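Local coordinates for Trypsin/chymotrypsin inhibitor (Alocasia macrorrhizos, PDB 5YCZ), which inhibits trypsin and alpha-chymotrypsin as a homodimeric Kunitz-type inhibitor of the beta-trefoil fold, at residues 137-141 with 142-146. Sequence-based numbering, arbitrary orientation.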
ATOM      1  N   PRO A 137      -1.291 -21.240   2.829  1.00 24.31           N
ATOM      2  CA  PRO A 137      -1.148 -21.177   1.370  1.00 26.32           C
ATOM      3  C   PRO A 137      -2.405 -21.525   0.601  1.00 30.16           C
ATOM      4  O   PRO A 137      -2.538 -21.101  -0.551  1.00 32.80           O
ATOM      5  CB  PRO A 137      -0.030 -22.186   1.096  1.00 23.58           C
ATOM      6  CG  PRO A 137       0.790 -22.135   2.313  1.00 25.44           C
ATOM      7  CD  PRO A 137      -0.161 -21.929   3.463  1.00 26.87           C
ATOM      8  N   CYS A 138      -3.345 -22.252   1.185  1.00 27.40           N
ATOM      9  CA  CYS A 138      -4.550 -22.646   0.466  1.00 31.04           C
ATOM     10  C   CYS A 138      -5.703 -21.730   0.837  1.00 31.53           C
ATOM     11  O   CYS A 138      -6.003 -21.554   2.022  1.00 29.93           O
ATOM     12  CB  CYS A 138      -4.916 -24.096   0.770  1.00 37.63           C
ATOM     13  SG  CYS A 138      -3.756 -25.254   0.060  1.00 46.85           S
ATOM     14  N   SER A 139      -6.361 -21.167  -0.175  1.00 33.39           N
ATOM     15  CA  SER A 139      -7.477 -20.273   0.096  1.00 33.45           C
ATOM     16  C   SER A 139      -8.535 -20.982   0.928  1.00 33.94           C
ATOM     17  O   SER A 139      -8.655 -22.212   0.919  1.00 35.01           O
ATOM     18  CB  SER A 139      -8.096 -19.754  -1.200  1.00 31.81           C
ATOM     19  OG  SER A 139      -7.327 -18.702  -1.762  1.00 33.45           O
ATOM     20  N   THR A 140      -9.286 -20.180   1.675  1.00 36.22           N
ATOM     21  CA  THR A 140     -10.326 -20.695   2.548  1.00 36.28           C
ATOM     22  C   THR A 140     -11.313 -19.576   2.836  1.00 35.71           C
ATOM     23  O   THR A 140     -10.981 -18.390   2.745  1.00 35.42           O
ATOM     24  CB  THR A 140      -9.732 -21.259   3.834  1.00 35.18           C
ATOM     25  OG1 THR A 140     -10.694 -22.126   4.440  1.00 55.46           O
ATOM     26  CG2 THR A 140      -9.388 -20.166   4.783  1.00 31.47           C
ATOM     27  N   GLY A 141     -12.538 -19.968   3.182  1.00 41.57           N
ATOM     28  CA  GLY A 141     -13.620 -19.002   3.165  1.00 39.72           C
ATOM     29  C   GLY A 141     -13.878 -18.421   1.794  1.00 43.02           C
ATOM     30  O   GLY A 141     -14.473 -17.346   1.686  1.00 41.35           O
ATOM     31  N   VAL A 142     -13.441 -19.100   0.736  1.00 41.87           N
ATOM     32  CA  VAL A 142     -13.501 -18.582  -0.623  1.00 44.60           C
ATOM     33  C   VAL A 142     -14.350 -19.540  -1.448  1.00 49.78           C
ATOM     34  O   VAL A 142     -14.173 -20.765  -1.380  1.00 55.77           O
ATOM     35  CB  VAL A 142     -12.088 -18.401  -1.221  1.00 45.59           C
ATOM     36  CG1 VAL A 142     -11.541 -19.694  -1.838  1.00 47.19           C
ATOM     37  CG2 VAL A 142     -12.061 -17.273  -2.217  1.00 44.31           C
ATOM     38  N   GLU A 143     -15.312 -18.993  -2.181  1.00 50.96           N
ATOM     39  CA  GLU A 143     -16.218 -19.831  -2.962  1.00 59.88           C
ATOM     40  C   GLU A 143     -15.623 -20.037  -4.357  1.00 59.64           C
ATOM     41  O   GLU A 143     -16.112 -19.542  -5.376  1.00 64.72           O
ATOM     42  CB  GLU A 143     -17.613 -19.222  -3.008  1.00 62.10           C
ATOM     43  CG  GLU A 143     -18.730 -20.262  -2.987  1.00 68.86           C
ATOM     44  CD  GLU A 143     -19.982 -19.813  -3.739  1.00 76.22           C
ATOM     45  OE1 GLU A 143     -19.910 -18.808  -4.485  1.00 80.57           O
ATOM     46  OE2 GLU A 143     -21.035 -20.476  -3.595  1.00 72.73           O
ATOM     47  N   ARG A 144     -14.520 -20.774  -4.374  1.00 52.04           N
ATOM     48  CA  ARG A 144     -13.914 -21.237  -5.614  1.00 50.41           C
ATOM     49  C   ARG A 144     -13.022 -22.422  -5.272  1.00 53.40           C
ATOM     50  O   ARG A 144     -12.733 -22.669  -4.092  1.00 52.30           O
ATOM     51  CB  ARG A 144     -13.119 -20.113  -6.308  1.00 51.43           C
ATOM     52  CG  ARG A 144     -11.680 -19.943  -5.820  1.00 53.38           C
ATOM     53  CD  ARG A 144     -11.171 -18.551  -6.148  1.00 54.92           C
ATOM     54  NE  ARG A 144     -10.135 -18.106  -5.220  1.00 48.36           N
ATOM     55  CZ  ARG A 144      -9.958 -16.841  -4.847  1.00 49.15           C
ATOM     56  NH1 ARG A 144     -10.759 -15.884  -5.310  1.00 53.71           N
ATOM     57  NH2 ARG A 144      -8.982 -16.537  -4.003  1.00 46.41           N
ATOM     58  N   PRO A 145     -12.604 -23.200  -6.269  1.00 49.55           N
ATOM     59  CA  PRO A 145     -11.743 -24.351  -5.981  1.00 49.56           C
ATOM     60  C   PRO A 145     -10.488 -23.940  -5.219  1.00 52.46           C
ATOM     61  O   PRO A 145      -9.836 -22.946  -5.549  1.00 50.71           O
ATOM     62  CB  PRO A 145     -11.410 -24.893  -7.376  1.00 47.97           C
ATOM     63  CG  PRO A 145     -11.774 -23.772  -8.333  1.00 39.83           C
ATOM     64  CD  PRO A 145     -12.947 -23.131  -7.698  1.00 42.84           C
ATOM     65  N   SER A 146     -10.156 -24.715  -4.183  1.00 49.71           N
ATOM     66  CA  SER A 146      -9.009 -24.425  -3.334  1.00 44.82           C
ATOM     67  C   SER A 146      -8.272 -25.714  -3.003  1.00 48.75           C
ATOM     68  O   SER A 146      -8.895 -26.768  -2.848  1.00 51.99           O
ATOM     69  CB  SER A 146      -9.439 -23.708  -2.041  1.00 48.97           C
ATOM     70  OG  SER A 146     -10.179 -24.559  -1.177  1.00 53.86           O
TER
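Val142, still on the way out to the tip of the loop, sets CG1 against CB of Ser139, 3.5 Å away; it follows Gly141, whose positive phi of 61° favours glycine and whose carbonyl O takes a hydrogen bond from Asn62 ND2. A chi1 of 85° places CG1 of Val142 between its own backbone N and carbonyl carbon, while CG2, anti to the backbone N, lies over the centre of the Arg144 guanidinium, 3.4 Å above its plane. Glu143 then centres an inverse gamma turn, with a weak bond from Arg144 N to Val142 O (3.0 Å), and the chain doubles back. On the return, Arg144 extends from CG to NE and brings NH2 to within 3.5 Å of Ser139 OG, which lies at the edge of the guanidinium, near its plane. Past Pro145, Ser146 comes up on the backbone of Ser139, its CB 3.4 Å from Ser139 O. The next residue, Cys147, is joined to Cys138 by a disulfide, which covalently closes this loop in the connection between strands 131-135 and 153-159. Inside that closure, Val142 and Ser146 each make van der Waals contact with Ser139. Lys107 NZ lies close to Arg144 NH1, a like charge that the long, weak ion pair of Arg144 NH2 with Glu61 may partly offset.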